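Local coordinates for proteasome protein (Corynebacterium glutamicum ATCC 13032, PDB 2P90), which is of unknown function but belongs to the PAC2 family and, being named a proteasome protein, may have a proteasome-related role, at residues B[47-52]-B[104-109]; B[152-157]-B[168-173]; B[209-214]-B[239-244]. All blocks are in the same frame, centred on the assembly; numbering follows the deposited sequence.

Interaction 1: B[47-52]-B[104-109]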
ATOM      1  N   SER B  47      22.534   0.163  11.320  1.00 44.47           N
ATOM      2  CA  SER B  47      23.467   0.948  10.549  1.00 45.70           C
ATOM      3  C   SER B  47      24.707   1.373  11.373  1.00 45.90           C
ATOM      4  O   SER B  47      25.795   1.465  10.837  1.00 46.35           O
ATOM      5  CB  SER B  47      22.772   2.111   9.818  1.00 45.54           C
ATOM      6  OG  SER B  47      22.677   3.222  10.662  1.00 49.27           O
ATOM      7  N   HIS B  48      24.560   1.535  12.679  1.00 46.26           N
ATOM      8  CA  HIS B  48      25.709   1.796  13.534  1.00 47.36           C
ATOM      9  C   HIS B  48      26.729   0.626  13.562  1.00 47.61           C
ATOM     10  O   HIS B  48      27.952   0.846  13.440  1.00 46.80           O
ATOM     11  CB  HIS B  48      25.261   2.166  14.952  1.00 47.36           C
ATOM     12  CG  HIS B  48      26.395   2.474  15.872  1.00 50.45           C
ATOM     13  ND1 HIS B  48      26.855   1.576  16.816  1.00 54.43           N
ATOM     14  CD2 HIS B  48      27.202   3.563  15.964  1.00 52.53           C
ATOM     15  CE1 HIS B  48      27.876   2.113  17.470  1.00 52.54           C
ATOM     16  NE2 HIS B  48      28.108   3.316  16.968  1.00 51.59           N
ATOM     17  N   LEU B  49      26.207  -0.586  13.730  1.00 47.49           N
ATOM     18  CA  LEU B  49      26.997  -1.804  13.743  1.00 47.86           C
ATOM     19  C   LEU B  49      27.673  -1.995  12.406  1.00 49.02           C
ATOM     20  O   LEU B  49      28.840  -2.370  12.337  1.00 48.71           O
ATOM     21  CB  LEU B  49      26.095  -3.000  14.023  1.00 47.56           C
ATOM     22  CG  LEU B  49      25.497  -3.059  15.435  1.00 47.83           C
ATOM     23  CD1 LEU B  49      24.537  -4.226  15.576  1.00 47.58           C
ATOM     24  CD2 LEU B  49      26.577  -3.096  16.583  1.00 46.72           C
ATOM     25  N   MET B  50      26.946  -1.697  11.331  1.00 50.38           N
ATOM     26  CA  MET B  50      27.501  -1.846   9.999  1.00 51.69           C
ATOM     27  C   MET B  50      28.677  -0.905   9.716  1.00 51.48           C
ATOM     28  O   MET B  50      29.672  -1.328   9.142  1.00 50.95           O
ATOM     29  CB  MET B  50      26.412  -1.700   8.953  1.00 52.00           C
ATOM     30  CG  MET B  50      26.562  -2.694   7.801  1.00 56.59           C
ATOM     31  SD  MET B  50      25.606  -4.216   7.925  1.00 57.75           S
ATOM     32  CE  MET B  50      24.053  -3.464   7.420  1.00 59.55           C
ATOM     33  N   ASP B  51      28.562   0.352  10.144  1.00 51.88           N
ATOM     34  CA  ASP B  51      29.597   1.346   9.953  1.00 52.61           C
ATOM     35  C   ASP B  51      30.801   1.087  10.843  1.00 52.26           C
ATOM     36  O   ASP B  51      31.930   1.391  10.460  1.00 51.76           O
ATOM     37  CB  ASP B  51      29.069   2.718  10.313  1.00 53.63           C
ATOM     38  CG  ASP B  51      28.096   3.242   9.306  1.00 58.45           C
ATOM     39  OD1 ASP B  51      28.024   2.634   8.204  1.00 63.63           O
ATOM     40  OD2 ASP B  51      27.411   4.260   9.600  1.00 63.01           O
ATOM     41  N   ALA B  52      30.548   0.525  12.020  1.00 51.83           N
ATOM     42  CA  ALA B  52      31.544   0.451  13.072  1.00 52.29           C
ATOM     43  C   ALA B  52      32.311  -0.869  13.118  1.00 52.67           C
ATOM     44  O   ALA B  52      33.453  -0.893  13.566  1.00 53.36           O
ATOM     45  CB  ALA B  52      30.908   0.731  14.444  1.00 51.78           C
ATOM     46  N   PHE B 104      28.508 -12.587  15.189  1.00 45.18           N
ATOM     47  CA  PHE B 104      27.066 -12.713  15.314  1.00 44.53           C
ATOM     48  C   PHE B 104      26.391 -12.426  13.974  1.00 44.37           C
ATOM     49  O   PHE B 104      27.012 -11.947  13.005  1.00 44.62           O
ATOM     50  CB  PHE B 104      26.490 -11.825  16.427  1.00 44.44           C
ATOM     51  CG  PHE B 104      26.681 -10.350  16.201  1.00 44.31           C
ATOM     52  CD1 PHE B 104      25.624  -9.563  15.742  1.00 43.05           C
ATOM     53  CD2 PHE B 104      27.918  -9.743  16.465  1.00 43.99           C
ATOM     54  CE1 PHE B 104      25.787  -8.183  15.563  1.00 44.84           C
ATOM     55  CE2 PHE B 104      28.111  -8.376  16.289  1.00 43.13           C
ATOM     56  CZ  PHE B 104      27.042  -7.585  15.829  1.00 45.65           C
ATOM     57  N   LEU B 105      25.101 -12.723  13.940  1.00 43.92           N
ATOM     58  CA  LEU B 105      24.320 -12.593  12.728  1.00 43.34           C
ATOM     59  C   LEU B 105      23.323 -11.438  12.814  1.00 42.71           C
ATOM     60  O   LEU B 105      22.665 -11.202  13.838  1.00 42.44           O
ATOM     61  CB  LEU B 105      23.613 -13.912  12.442  1.00 42.20           C
ATOM     62  CG  LEU B 105      24.277 -14.828  11.450  1.00 43.62           C
ATOM     63  CD1 LEU B 105      25.777 -14.945  11.587  1.00 43.88           C
ATOM     64  CD2 LEU B 105      23.589 -16.215  11.442  1.00 44.20           C
ATOM     65  N   MET B 106      23.208 -10.732  11.712  1.00 41.97           N
ATOM     66  CA  MET B 106      22.254  -9.662  11.615  1.00 41.79           C
ATOM     67  C   MET B 106      21.398  -9.760  10.322  1.00 40.92           C
ATOM     68  O   MET B 106      21.909  -9.891   9.199  1.00 40.49           O
ATOM     69  CB  MET B 106      22.985  -8.314  11.743  1.00 41.28           C
ATOM     70  CG  MET B 106      22.048  -7.126  11.682  1.00 43.73           C
ATOM     71  SD  MET B 106      22.728  -5.612  12.404  1.00 41.39           S
ATOM     72  CE  MET B 106      21.598  -5.513  13.736  1.00 44.10           C
ATOM     73  N   LEU B 107      20.088  -9.736  10.519  1.00 40.44           N
ATOM     74  CA  LEU B 107      19.148  -9.583   9.434  1.00 39.36           C
ATOM     75  C   LEU B 107      18.578  -8.172   9.527  1.00 38.88           C
ATOM     76  O   LEU B 107      17.862  -7.825  10.467  1.00 37.72           O
ATOM     77  CB  LEU B 107      18.029 -10.626   9.492  1.00 39.63           C
ATOM     78  CG  LEU B 107      16.940 -10.490   8.427  1.00 38.66           C
ATOM     79  CD1 LEU B 107      17.503 -10.829   7.043  1.00 37.01           C
ATOM     80  CD2 LEU B 107      15.751 -11.391   8.788  1.00 38.62           C
ATOM     81  N   SER B 108      18.940  -7.353   8.550  1.00 38.30           N
ATOM     82  CA  SER B 108      18.506  -5.998   8.591  1.00 38.97           C
ATOM     83  C   SER B 108      18.151  -5.499   7.201  1.00 37.88           C
ATOM     84  O   SER B 108      18.610  -6.020   6.218  1.00 38.22           O
ATOM     85  CB  SER B 108      19.572  -5.133   9.250  1.00 38.59           C
ATOM     86  OG  SER B 108      20.728  -5.049   8.440  1.00 41.24           O
ATOM     87  N   GLY B 109      17.352  -4.456   7.162  1.00 37.45           N
ATOM     88  CA  GLY B 109      16.898  -3.851   5.909  1.00 37.47           C
ATOM     89  C   GLY B 109      15.410  -3.627   6.096  1.00 36.74           C
ATOM     90  O   GLY B 109      14.945  -3.680   7.224  1.00 36.62           O
TER
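The ring of F104 meets L49 at its edge. CD1 of L49 lies near the ring plane, 4.1 Å from CE1 of F104, and does not sit over a face. The same methyl also serves M106: L49 CD1 is 3.7 Å from M106 CE, with the sulfur SD of M106 slightly farther off. One leucine branch thus meets both the ring edge and the thioether end. The side chains of L49 and M106 cross at about a right angle. M106 leaves the strand with CG anti to the backbone N (chi1 -179°) and bends at chi3, which turns its methyl to L49. A second thioether reaches in from M50. Its chain is bent at chi2 and chi3, and CE ends 3.8 Å from OG of S108. Helix 41-52 packs here against one face of the mixed sheet; the axis of 47-52 runs 10.8 Å from that of strand 104-108. Neighbouring strands continue the apolar layer: M106 also rests on I29 and A31, and F104 on V96. No hydrogen bond joins the two segments. The contact is held by dispersion and by burial of methyl, sulfur and ring surface, as in an alpha/beta core.

Interaction 2: B[152-157]-B[168-173]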
ATOM      1  N   VAL B 152      14.116   2.766  28.888  1.00 49.11           N
ATOM      2  CA  VAL B 152      13.741   1.418  29.251  1.00 49.96           C
ATOM      3  C   VAL B 152      13.562   0.498  28.021  1.00 50.60           C
ATOM      4  O   VAL B 152      13.186   0.954  26.930  1.00 50.78           O
ATOM      5  CB  VAL B 152      12.456   1.452  30.079  1.00 49.88           C
ATOM      6  CG1 VAL B 152      11.805   0.071  30.139  1.00 49.98           C
ATOM      7  CG2 VAL B 152      12.769   1.998  31.475  1.00 50.18           C
ATOM      8  N   VAL B 153      13.867  -0.782  28.222  1.00 50.38           N
ATOM      9  CA  VAL B 153      13.626  -1.841  27.265  1.00 50.57           C
ATOM     10  C   VAL B 153      12.788  -2.945  27.928  1.00 50.25           C
ATOM     11  O   VAL B 153      13.116  -3.438  29.009  1.00 49.49           O
ATOM     12  CB  VAL B 153      14.962  -2.416  26.715  1.00 51.01           C
ATOM     13  CG1 VAL B 153      14.761  -3.804  26.057  1.00 52.87           C
ATOM     14  CG2 VAL B 153      15.542  -1.483  25.702  1.00 51.05           C
ATOM     15  N   THR B 154      11.694  -3.320  27.279  1.00 49.91           N
ATOM     16  CA  THR B 154      10.909  -4.467  27.740  1.00 49.67           C
ATOM     17  C   THR B 154      11.114  -5.658  26.796  1.00 48.86           C
ATOM     18  O   THR B 154      11.504  -5.478  25.650  1.00 49.06           O
ATOM     19  CB  THR B 154       9.420  -4.122  27.911  1.00 49.21           C
ATOM     20  OG1 THR B 154       8.942  -3.527  26.724  1.00 50.24           O
ATOM     21  CG2 THR B 154       9.221  -3.131  29.040  1.00 50.78           C
ATOM     22  N   ALA B 155      10.881  -6.869  27.285  1.00 48.29           N
ATOM     23  CA  ALA B 155      11.138  -8.069  26.501  1.00 48.44           C
ATOM     24  C   ALA B 155       9.962  -9.039  26.514  1.00 49.00           C
ATOM     25  O   ALA B 155       9.166  -9.064  27.488  1.00 49.12           O
ATOM     26  CB  ALA B 155      12.443  -8.765  26.938  1.00 47.95           C
ATOM     27  N   HIS B 156       9.814  -9.766  25.393  1.00 48.53           N
ATOM     28  CA  HIS B 156       8.909 -10.900  25.285  1.00 48.24           C
ATOM     29  C   HIS B 156       9.590 -12.028  24.534  1.00 48.11           C
ATOM     30  O   HIS B 156      10.555 -11.808  23.807  1.00 48.25           O
ATOM     31  CB  HIS B 156       7.558 -10.519  24.667  1.00 48.63           C
ATOM     32  CG  HIS B 156       7.649  -9.939  23.285  1.00 50.18           C
ATOM     33  ND1 HIS B 156       7.894 -10.707  22.163  1.00 51.52           N
ATOM     34  CD2 HIS B 156       7.501  -8.665  22.846  1.00 49.50           C
ATOM     35  CE1 HIS B 156       7.918  -9.922  21.098  1.00 51.79           C
ATOM     36  NE2 HIS B 156       7.695  -8.678  21.489  1.00 50.93           N
ATOM     37  N   GLY B 157       9.093 -13.241  24.710  1.00 48.19           N
ATOM     38  CA  GLY B 157       9.733 -14.407  24.132  1.00 49.48           C
ATOM     39  C   GLY B 157      10.049 -15.474  25.183  1.00 50.94           C
ATOM     40  O   GLY B 157       9.472 -15.471  26.278  1.00 50.44           O
ATOM     41  N   SER B 168      10.167  -4.855  32.245  1.00 83.89           N
ATOM     42  CA  SER B 168       9.091  -5.446  31.422  1.00 83.99           C
ATOM     43  C   SER B 168       7.918  -6.055  32.194  1.00 84.31           C
ATOM     44  O   SER B 168       7.548  -7.215  31.962  1.00 84.22           O
ATOM     45  CB  SER B 168       9.674  -6.506  30.500  1.00 83.59           C
ATOM     46  OG  SER B 168      10.014  -7.647  31.247  1.00 83.61           O
ATOM     47  N   LEU B 169       7.345  -5.269  33.104  1.00 84.78           N
ATOM     48  CA  LEU B 169       6.158  -5.667  33.855  1.00 85.17           C
ATOM     49  C   LEU B 169       4.975  -5.597  32.884  1.00 85.17           C
ATOM     50  O   LEU B 169       4.457  -4.505  32.579  1.00 85.71           O
ATOM     51  CB  LEU B 169       5.957  -4.759  35.087  1.00 85.47           C
ATOM     52  CG  LEU B 169       5.244  -5.204  36.385  1.00 86.09           C
ATOM     53  CD1 LEU B 169       5.571  -6.644  36.827  1.00 86.42           C
ATOM     54  CD2 LEU B 169       5.541  -4.203  37.533  1.00 85.41           C
ATOM     55  N   ASP B 170       4.571  -6.769  32.388  1.00 84.28           N
ATOM     56  CA  ASP B 170       3.644  -6.846  31.284  1.00 83.14           C
ATOM     57  C   ASP B 170       2.340  -7.590  31.624  1.00 81.76           C
ATOM     58  O   ASP B 170       2.241  -8.278  32.643  1.00 81.65           O
ATOM     59  CB  ASP B 170       4.345  -7.475  30.063  1.00 83.96           C
ATOM     60  CG  ASP B 170       4.880  -6.426  29.036  1.00 85.20           C
ATOM     61  OD1 ASP B 170       5.338  -5.316  29.422  1.00 85.56           O
ATOM     62  OD2 ASP B 170       4.866  -6.754  27.820  1.00 85.78           O
ATOM     63  N   THR B 171       1.351  -7.401  30.744  1.00 79.76           N
ATOM     64  CA  THR B 171       0.042  -8.042  30.782  1.00 77.51           C
ATOM     65  C   THR B 171      -0.356  -8.455  29.353  1.00 75.56           C
ATOM     66  O   THR B 171       0.514  -8.693  28.504  1.00 75.40           O
ATOM     67  CB  THR B 171      -1.023  -7.096  31.374  1.00 77.94           C
ATOM     68  OG1 THR B 171      -1.104  -5.904  30.580  1.00 78.14           O
ATOM     69  CG2 THR B 171      -0.686  -6.730  32.840  1.00 78.80           C
ATOM     70  N   ARG B 172      -1.658  -8.531  29.085  1.00 73.15           N
ATOM     71  CA  ARG B 172      -2.161  -8.906  27.762  1.00 70.73           C
ATOM     72  C   ARG B 172      -2.369  -7.702  26.851  1.00 69.09           C
ATOM     73  O   ARG B 172      -3.112  -6.773  27.204  1.00 68.46           O
ATOM     74  CB  ARG B 172      -3.484  -9.650  27.876  1.00 71.08           C
ATOM     75  CG  ARG B 172      -4.125  -9.923  26.537  1.00 70.59           C
ATOM     76  CD  ARG B 172      -5.516 -10.456  26.687  1.00 71.33           C
ATOM     77  NE  ARG B 172      -5.866 -11.335  25.572  1.00 71.79           N
ATOM     78  CZ  ARG B 172      -6.437 -10.929  24.439  1.00 71.62           C
ATOM     79  NH1 ARG B 172      -6.731  -9.640  24.250  1.00 71.01           N
ATOM     80  NH2 ARG B 172      -6.714 -11.819  23.493  1.00 71.10           N
ATOM     81  N   MET B 173      -1.738  -7.727  25.677  1.00 66.40           N
ATOM     82  CA  MET B 173      -1.998  -6.673  24.686  1.00 65.06           C
ATOM     83  C   MET B 173      -2.121  -7.150  23.235  1.00 62.41           C
ATOM     84  O   MET B 173      -1.565  -8.185  22.831  1.00 60.99           O
ATOM     85  CB  MET B 173      -1.011  -5.506  24.828  1.00 64.93           C
ATOM     86  CG  MET B 173       0.384  -5.822  24.353  1.00 65.32           C
ATOM     87  SD  MET B 173       1.549  -4.556  24.875  1.00 67.84           S
ATOM     88  CE  MET B 173       2.391  -5.393  26.219  1.00 65.30           C
TER
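T154 and S168 turn their side chains toward each other. In T154, OG1 sits between the backbone N and the carbonyl carbon (chi1 52°). This sets the methyl CG2 anti to the carbonyl carbon and brings it to the loop, 3.3 Å from CA of S168. S168 has its OG in the matching position (chi1 73°), and its CB is the part that faces the strand. The two CB atoms, of T154 and S168, are 3.5 Å apart. S168 CB also lies 3.5 Å from the backbone N of A155, so the serine rests on the strand backbone as well as on the threonine. D170 adds a looser touch, with OD1 4.5 Å from CG2 of T154. The hydroxyls find partners elsewhere. T154 OG1 bonds to NE2 of H200 on the adjacent strand 194-202, and S168 OG to OE1 of Q166. The contact lies at strand 153-157, the last strand on one side of the sheet within this chain. The second subunit comes close here: N81 of that subunit donates from ND2 to A155 O, and weakly to S168 O. M173 pairs with an antiparallel strand of the same subunit. No hydrogen bond links 152-157 directly to 168-173. They meet through carbon contacts, while their polar groups tie the strand to its sheet neighbour and both segments to the adjoining subunit.

Interaction 3: B[209-214]-B[239-244]; sequences PYPAAT and EKVHRQ
V241 is the side chain on which this contact turns, and its two methyls have different partners. The tight part is at P211. CG1 of V241 comes to 3.3 Å from CD of the proline ring and 3.8 Å from CG of the same ring. The other methyl, CG2, is anti to the backbone N of V241, which points it to Y210. It lies 4.0 Å from CD1 of Y210, and the side chains of Y210 and V241 cross at about a right angle. The approach to the carbonyl of P209 is slacker, with O of P209 4.3 Å from CG2 of V241. Beyond the valine the segments part, and a water bridges the gap. It bonds to OH of Y210 at 2.7 Å and to ND1 of H242 at 3.0 Å. The water lies at the edge of the imidazole, in its plane. Y210 has CG anti to its own backbone N (chi1 -165°), and its hydroxyl ends on the H242 side. H147 touches both: its ring meets that of H242, and Y210 packs on it too. The outer side of 239-244 is different in kind. E239, K240, R243 and Q244 are exposed and do not touch 209-214. V241 is on the side of this segment that faces the fold, which is consistent with an amphipathic helix. Behind the contact, Y210 is buried against V201 and P202 at the end of strand 194-202, and its backbone bonds with G39. A213 N bonds to Y210 O in the turn leading into helix 211-225. That turn packs against the side of helix 232-250, on the periphery of the alpha/beta domain of this PAC2 family protein.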
ATOM      1  N   PRO B 209      15.494  11.397  15.306  1.00 48.70           N
ATOM      2  CA  PRO B 209      16.456  10.479  15.926  1.00 48.16           C
ATOM      3  C   PRO B 209      16.585  10.675  17.446  1.00 47.05           C
ATOM      4  O   PRO B 209      16.782  11.788  17.931  1.00 48.21           O
ATOM      5  CB  PRO B 209      17.761  10.814  15.197  1.00 48.45           C
ATOM      6  CG  PRO B 209      17.293  11.240  13.823  1.00 48.36           C
ATOM      7  CD  PRO B 209      16.053  12.038  14.097  1.00 48.33           C
ATOM      8  N   TYR B 210      16.428   9.594  18.188  1.00 45.49           N
ATOM      9  CA  TYR B 210      16.627   9.589  19.639  1.00 43.67           C
ATOM     10  C   TYR B 210      17.705   8.539  19.993  1.00 42.34           C
ATOM     11  O   TYR B 210      17.397   7.408  20.354  1.00 41.08           O
ATOM     12  CB  TYR B 210      15.293   9.354  20.376  1.00 43.01           C
ATOM     13  CG  TYR B 210      15.352   9.692  21.837  1.00 42.49           C
ATOM     14  CD1 TYR B 210      15.394  11.019  22.270  1.00 45.25           C
ATOM     15  CD2 TYR B 210      15.375   8.687  22.793  1.00 41.59           C
ATOM     16  CE1 TYR B 210      15.448  11.322  23.636  1.00 44.77           C
ATOM     17  CE2 TYR B 210      15.440   8.960  24.122  1.00 41.84           C
ATOM     18  CZ  TYR B 210      15.483  10.277  24.550  1.00 43.87           C
ATOM     19  OH  TYR B 210      15.531  10.525  25.891  1.00 43.55           O
ATOM     20  N   PRO B 211      18.984   8.914  19.830  1.00 42.84           N
ATOM     21  CA  PRO B 211      20.122   7.976  20.045  1.00 43.14           C
ATOM     22  C   PRO B 211      20.210   7.253  21.370  1.00 43.30           C
ATOM     23  O   PRO B 211      20.795   6.172  21.417  1.00 45.21           O
ATOM     24  CB  PRO B 211      21.364   8.845  19.816  1.00 43.06           C
ATOM     25  CG  PRO B 211      20.886   9.984  18.962  1.00 42.73           C
ATOM     26  CD  PRO B 211      19.448  10.234  19.346  1.00 42.61           C
ATOM     27  N   ALA B 212      19.669   7.806  22.450  1.00 43.33           N
ATOM     28  CA  ALA B 212      19.681   7.077  23.738  1.00 42.95           C
ATOM     29  C   ALA B 212      18.975   5.696  23.601  1.00 42.91           C
ATOM     30  O   ALA B 212      19.339   4.707  24.262  1.00 43.20           O
ATOM     31  CB  ALA B 212      19.055   7.929  24.860  1.00 41.80           C
ATOM     32  N   ALA B 213      17.989   5.624  22.704  1.00 43.03           N
ATOM     33  CA  ALA B 213      17.231   4.389  22.474  1.00 42.16           C
ATOM     34  C   ALA B 213      18.035   3.384  21.635  1.00 41.95           C
ATOM     35  O   ALA B 213      18.048   2.201  21.932  1.00 42.61           O
ATOM     36  CB  ALA B 213      15.922   4.710  21.850  1.00 41.33           C
ATOM     37  N   THR B 214      18.719   3.858  20.606  1.00 42.30           N
ATOM     38  CA  THR B 214      19.638   3.030  19.834  1.00 43.42           C
ATOM     39  C   THR B 214      20.641   2.398  20.791  1.00 44.73           C
ATOM     40  O   THR B 214      20.743   1.169  20.857  1.00 44.49           O
ATOM     41  CB  THR B 214      20.365   3.867  18.777  1.00 43.55           C
ATOM     42  OG1 THR B 214      19.394   4.616  18.035  1.00 43.98           O
ATOM     43  CG2 THR B 214      21.233   2.997  17.824  1.00 41.71           C
ATOM     44  N   GLU B 239      23.865  12.680  24.364  1.00 60.76           N
ATOM     45  CA  GLU B 239      24.092  13.841  25.216  1.00 61.22           C
ATOM     46  C   GLU B 239      23.776  15.115  24.452  1.00 60.81           C
ATOM     47  O   GLU B 239      23.309  16.090  25.033  1.00 61.42           O
ATOM     48  CB  GLU B 239      25.534  13.861  25.704  1.00 60.79           C
ATOM     49  CG  GLU B 239      25.880  12.706  26.649  1.00 62.59           C
ATOM     50  CD  GLU B 239      27.396  12.474  26.844  1.00 63.68           C
ATOM     51  OE1 GLU B 239      28.235  13.133  26.153  1.00 67.72           O
ATOM     52  OE2 GLU B 239      27.743  11.611  27.692  1.00 65.29           O
ATOM     53  N   LYS B 240      24.018  15.093  23.146  1.00 60.45           N
ATOM     54  CA  LYS B 240      23.789  16.254  22.294  1.00 60.24           C
ATOM     55  C   LYS B 240      22.294  16.450  22.037  1.00 59.60           C
ATOM     56  O   LYS B 240      21.816  17.594  22.096  1.00 60.21           O
ATOM     57  CB  LYS B 240      24.612  16.149  21.001  1.00 60.58           C
ATOM     58  CG  LYS B 240      24.305  17.167  19.928  1.00 62.90           C
ATOM     59  CD  LYS B 240      25.258  18.364  19.964  1.00 68.12           C
ATOM     60  CE  LYS B 240      25.244  19.140  18.617  1.00 70.58           C
ATOM     61  NZ  LYS B 240      25.825  18.363  17.444  1.00 71.87           N
ATOM     62  N   VAL B 241      21.551  15.360  21.798  1.00 58.13           N
ATOM     63  CA  VAL B 241      20.068  15.462  21.713  1.00 57.27           C
ATOM     64  C   VAL B 241      19.387  15.801  23.064  1.00 56.85           C
ATOM     65  O   VAL B 241      18.426  16.560  23.104  1.00 55.86           O
ATOM     66  CB  VAL B 241      19.367  14.274  20.920  1.00 56.97           C
ATOM     67  CG1 VAL B 241      20.143  13.023  21.048  1.00 58.14           C
ATOM     68  CG2 VAL B 241      17.925  14.030  21.396  1.00 54.81           C
ATOM     69  N   HIS B 242      19.916  15.272  24.159  1.00 56.92           N
ATOM     70  CA  HIS B 242      19.448  15.654  25.473  1.00 58.30           C
ATOM     71  C   HIS B 242      19.531  17.178  25.719  1.00 59.06           C
ATOM     72  O   HIS B 242      18.573  17.794  26.218  1.00 58.05           O
ATOM     73  CB  HIS B 242      20.216  14.893  26.562  1.00 58.13           C
ATOM     74  CG  HIS B 242      19.611  15.035  27.920  1.00 58.89           C
ATOM     75  ND1 HIS B 242      18.391  14.477  28.254  1.00 58.46           N
ATOM     76  CD2 HIS B 242      20.050  15.685  29.028  1.00 58.40           C
ATOM     77  CE1 HIS B 242      18.109  14.779  29.511  1.00 59.32           C
ATOM     78  NE2 HIS B 242      19.099  15.510  30.002  1.00 57.82           N
ATOM     79  N   ARG B 243      20.673  17.766  25.354  1.00 60.19           N
ATOM     80  CA  ARG B 243      20.892  19.197  25.542  1.00 61.95           C
ATOM     81  C   ARG B 243      19.943  20.042  24.693  1.00 61.66           C
ATOM     82  O   ARG B 243      19.425  21.071  25.170  1.00 61.49           O
ATOM     83  CB  ARG B 243      22.362  19.586  25.324  1.00 61.85           C
ATOM     84  CG  ARG B 243      23.326  18.978  26.358  1.00 63.83           C
ATOM     85  CD  ARG B 243      24.752  19.596  26.298  1.00 65.11           C
ATOM     86  NE  ARG B 243      25.470  19.321  25.044  1.00 71.96           N
ATOM     87  CZ  ARG B 243      26.314  18.299  24.849  1.00 74.99           C
ATOM     88  NH1 ARG B 243      26.574  17.429  25.835  1.00 76.20           N
ATOM     89  NH2 ARG B 243      26.914  18.149  23.661  1.00 75.08           N
ATOM     90  N   GLN B 244      19.671  19.596  23.467  1.00 61.67           N
ATOM     91  CA  GLN B 244      18.685  20.289  22.632  1.00 62.47           C
ATOM     92  C   GLN B 244      17.282  20.223  23.242  1.00 62.06           C
ATOM     93  O   GLN B 244      16.489  21.176  23.145  1.00 62.28           O
ATOM     94  CB  GLN B 244      18.693  19.748  21.207  1.00 62.87           C
ATOM     95  CG  GLN B 244      20.062  19.869  20.546  1.00 65.82           C
ATOM     96  CD  GLN B 244      20.180  19.065  19.251  1.00 68.69           C
ATOM     97  OE1 GLN B 244      19.941  17.847  19.227  1.00 68.91           O
ATOM     98  NE2 GLN B 244      20.561  19.749  18.167  1.00 67.39           N
TER
HETATM   99  O   HOH W   1      17.229  12.646  26.146  1.00 48.42           O

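In the fold
Interaction 1 is the core contact. It packs helix 41-52 on strand 103-108 and is wholly apolar apart from one serine. Interactions 2 and 3 are partly buried and lie farther from the centre of the chain. Interactions 1 and 2 reach the same sheet on opposite sides of the chain's centre, about 25 Å apart between centres. Interaction 2 differs by its polar setting and by the second subunit beside it. Interaction 3 joins a helix to the turn that leads into another, with a water at its edge. Helix 41-52, which carries interaction 1, also touches A213 and T214 of interaction 3, and the nearest atoms of the two contacts are about 5 Å apart.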